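Side-chain contact in cellulose 1,4-beta-cellobiosidase (Thermobifida fusca, PDB 4JJJ), which probably hydrolyses cellulose as a family 48 glycoside hydrolase, releasing cellobiose from the chains it threads through its catalytic domain: residues Tyr156-Cys161 against Ala170-Tyr175. The protein carries 1 engineered substitution. Residues are numbered along the deposited sequence; the frame is centred on the assembly and turned at random.
With CA (calcium ion), chain H; BGC (beta-D-glucopyranose), chain D; BGC (beta-D-glucopyranose), chain B.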
loop_
_atom_site.group_PDB
_atom_site.type_symbol
_atom_site.label_atom_id
_atom_site.label_comp_id
_atom_site.label_asym_id
_atom_site.label_seq_id
_atom_site.Cartn_x
_atom_site.Cartn_y
_atom_site.Cartn_z
ATOM N N TYR A 156 4.743 2.688 -20.735
ATOM C CA TYR A 156 6.112 3.182 -20.646
ATOM C C TYR A 156 7.101 2.475 -21.598
ATOM O O TYR A 156 8.222 2.963 -21.775
ATOM C CB TYR A 156 6.692 3.122 -19.170
ATOM C CG TYR A 156 6.175 4.191 -18.264
ATOM C CD1 TYR A 156 4.982 4.027 -17.529
ATOM C CD2 TYR A 156 6.836 5.422 -18.147
ATOM C CE1 TYR A 156 4.473 4.983 -16.694
ATOM C CE2 TYR A 156 6.388 6.380 -17.288
ATOM C CZ TYR A 156 5.200 6.188 -16.556
ATOM O OH TYR A 156 4.733 7.143 -15.725
ATOM N N GLY A 157 6.733 1.322 -22.112
ATOM C CA GLY A 157 7.573 0.615 -23.100
ATOM C C GLY A 157 8.650 -0.285 -22.599
ATOM O O GLY A 157 9.605 -0.668 -23.357
ATOM N N PHE A 158 8.687 -0.612 -21.288
ATOM C CA PHE A 158 9.742 -1.421 -20.764
ATOM C C PHE A 158 9.679 -2.865 -21.118
ATOM O O PHE A 158 10.719 -3.468 -21.382
ATOM C CB PHE A 158 9.861 -1.253 -19.236
ATOM C CG PHE A 158 10.218 0.150 -18.812
ATOM C CD1 PHE A 158 11.492 0.647 -19.132
ATOM C CD2 PHE A 158 9.354 0.940 -18.066
ATOM C CE1 PHE A 158 11.885 1.881 -18.740
ATOM C CE2 PHE A 158 9.749 2.190 -17.652
ATOM C CZ PHE A 158 11.011 2.683 -18.023
ATOM N N GLY A 159 8.504 -3.478 -21.146
ATOM C CA GLY A 159 8.440 -4.929 -21.363
ATOM C C GLY A 159 9.097 -5.780 -20.337
ATOM O O GLY A 159 9.106 -5.414 -19.150
ATOM N N PHE A 160 9.661 -6.909 -20.754
ATOM C CA PHE A 160 10.214 -7.867 -19.854
ATOM C C PHE A 160 11.713 -7.702 -19.919
ATOM O O PHE A 160 12.312 -7.848 -20.996
ATOM C CB PHE A 160 9.860 -9.302 -20.225
ATOM C CG PHE A 160 10.692 -10.294 -19.480
ATOM C CD1 PHE A 160 10.461 -10.548 -18.103
ATOM C CD2 PHE A 160 11.779 -10.943 -20.093
ATOM C CE1 PHE A 160 11.240 -11.418 -17.403
ATOM C CE2 PHE A 160 12.558 -11.820 -19.351
ATOM C CZ PHE A 160 12.300 -12.056 -18.019
ATOM N N CYS A 161 12.348 -7.413 -18.801
ATOM C CA CYS A 161 13.805 -7.078 -18.758
ATOM C C CYS A 161 14.313 -6.183 -19.899
ATOM O O CYS A 161 15.449 -6.312 -20.407
ATOM C CB CYS A 161 14.639 -8.345 -18.594
ATOM S SG CYS A 161 14.418 -9.240 -17.018
ATOM N N ALA A 170 4.425 -5.104 -17.395
ATOM C CA ALA A 170 5.830 -4.930 -17.035
ATOM C C ALA A 170 6.033 -4.698 -15.531
ATOM O O ALA A 170 5.274 -3.894 -14.954
ATOM C CB ALA A 170 6.442 -3.808 -17.795
ATOM N N TYR A 171 7.068 -5.274 -14.954
ATOM C CA TYR A 171 7.413 -4.933 -13.543
ATOM C C TYR A 171 8.185 -3.679 -13.552
ATOM O O TYR A 171 9.257 -3.606 -14.153
ATOM C CB TYR A 171 8.260 -6.094 -12.943
ATOM C CG TYR A 171 7.518 -7.329 -12.580
ATOM C CD1 TYR A 171 7.367 -8.400 -13.497
ATOM C CD2 TYR A 171 6.995 -7.534 -11.303
ATOM C CE1 TYR A 171 6.691 -9.578 -13.117
ATOM C CE2 TYR A 171 6.326 -8.686 -10.937
ATOM C CZ TYR A 171 6.173 -9.733 -11.846
ATOM O OH TYR A 171 5.519 -10.914 -11.457
ATOM N N ILE A 172 7.698 -2.621 -12.876
ATOM C CA ILE A 172 8.320 -1.352 -12.877
ATOM C C ILE A 172 8.353 -0.789 -11.449
ATOM O O ILE A 172 7.683 -1.311 -10.543
ATOM C CB ILE A 172 7.538 -0.341 -13.779
ATOM C CG1 ILE A 172 6.056 -0.262 -13.487
ATOM C CG2 ILE A 172 7.737 -0.791 -15.241
ATOM C CD1 ILE A 172 5.466 1.043 -14.009
ATOM N N ASN A 173 9.074 0.289 -11.245
ATOM C CA ASN A 173 9.096 0.975 -9.971
ATOM C C ASN A 173 9.314 2.442 -10.233
ATOM O O ASN A 173 9.639 2.845 -11.374
ATOM C CB ASN A 173 10.128 0.347 -9.022
ATOM C CG ASN A 173 9.972 0.725 -7.607
ATOM O OD1 ASN A 173 8.951 1.190 -7.129
ATOM N ND2 ASN A 173 11.062 0.494 -6.869
ATOM N N THR A 174 9.021 3.245 -9.243
ATOM C CA THR A 174 9.090 4.708 -9.334
ATOM C C THR A 174 9.854 5.231 -8.095
ATOM O O THR A 174 11.022 5.579 -8.208
ATOM C CB THR A 174 7.719 5.310 -9.457
ATOM O OG1 THR A 174 6.929 4.870 -8.314
ATOM C CG2 THR A 174 7.012 4.921 -10.775
ATOM N N TYR A 175 9.237 5.271 -6.921
ATOM C CA TYR A 175 9.911 5.828 -5.742
ATOM C C TYR A 175 11.226 5.177 -5.453
ATOM O O TYR A 175 11.325 3.958 -5.300
ATOM C CB TYR A 175 8.950 5.694 -4.523
ATOM C CG TYR A 175 7.614 6.285 -4.774
ATOM C CD1 TYR A 175 7.424 7.614 -4.716
ATOM C CD2 TYR A 175 6.558 5.457 -5.067
ATOM C CE1 TYR A 175 6.198 8.190 -5.081
ATOM C CE2 TYR A 175 5.312 5.973 -5.416
ATOM C CZ TYR A 175 5.112 7.321 -5.369
ATOM O OH TYR A 175 3.916 7.968 -5.640
HETATM CA CA CA H . 16.424 -7.683 -22.269
HETATM C C2 BGC D . 9.544 1.527 -3.533
HETATM C C3 BGC D . 10.848 1.115 -2.956
HETATM C C4 BGC D . 11.450 2.168 -2.010
HETATM C C5 BGC D . 10.318 2.540 -1.018
HETATM C C6 BGC D . 10.866 3.553 -0.022
HETATM C C1 BGC D . 8.596 1.918 -2.411
HETATM O O2 BGC D . 9.004 0.507 -4.334
HETATM O O3 BGC D . 11.666 0.814 -4.028
HETATM O O4 BGC D . 12.513 1.598 -1.199
HETATM O O5 BGC D . 9.127 2.992 -1.655
HETATM O O6 BGC D . 10.920 4.826 -0.700
HETATM C C2 BGC B . 4.044 3.459 -1.679
HETATM C C3 BGC B . 5.463 3.571 -2.237
HETATM C C4 BGC B . 6.163 2.264 -2.045
HETATM C C5 BGC B . 5.440 1.080 -2.627
HETATM C C6 BGC B . 6.131 -0.260 -2.403
HETATM C C1 BGC B . 3.429 2.203 -2.227
HETATM O O1 BGC B . 2.127 2.022 -1.647
HETATM O O2 BGC B . 3.222 4.611 -1.962
HETATM O O3 BGC B . 6.129 4.599 -1.460
HETATM O O4 BGC B . 7.352 2.430 -2.896
HETATM O O5 BGC B . 4.154 1.018 -1.986
HETATM O O6 BGC B . 6.343 -0.437 -0.972
HETATM O O HOH W 1 8.528 -6.794 -16.846
HETATM O O HOH W 2 14.607 -9.248 -21.920
HETATM O O HOH W 3 17.647 -9.218 -20.864
HETATM O O HOH W 4 15.936 -6.184 -23.653
HETATM O O HOH W 5 17.017 -9.030 -23.953
#
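Phe158 and Ile172 form the tight part of this contact. CD2 of the Phe158 ring lies 3.7 Å from CG2 of Ile172, and the two side chains cross at about a right angle. The methyl approaches the ring obliquely. With CG1 of Ile172 between the backbone N and the carbonyl carbon (chi1 51°), CG2 is the branch that meets the ring. Nearby, CB of Ala170 packs 3.4 Å from the carbonyl O of Gly159. All three side chains are buried, and Pro190 and Pro573 also touch Phe158.

The looser part, by Gly159 and Tyr171, is bridged by a single water. No direct hydrogen bond joins the two segments. Water 1 instead donates to Gly159 O at 2.7 Å and accepts from Tyr171 N. The same water lies at the edge of the Tyr171 ring, in its plane.

Strand 170-173 is an inner strand of a four-stranded antiparallel sheet, between strands 149-151 and 189-190. Residues 156-161 belong to the loop that connects strand 149-151 to it. Midway along this loop Cys161 is disulfide-bonded to Cys192. The carbonyl O of Cys161 binds the calcium ion at 2.5 Å, and Asp194 OD2 and four waters complete the site.

Beyond Ile172 the strand reaches the glycan pocket. Asn173 ND2 donates to O3 of the chain D glucose at 2.9 Å (160°). Asn173 OD1 accepts from O2 of that sugar at 2.9 Å and also from Trp148 NE1. Replacing Asn173 with a leucine would probably leave both sugar hydroxyls and the Trp148 indole N-H without these partners. Tyr175 follows, with ring atom CD2 3.6 Å from C3 of the chain B glucose. The Tyr175 hydroxyl is hydrogen-bonded to Ala41 O.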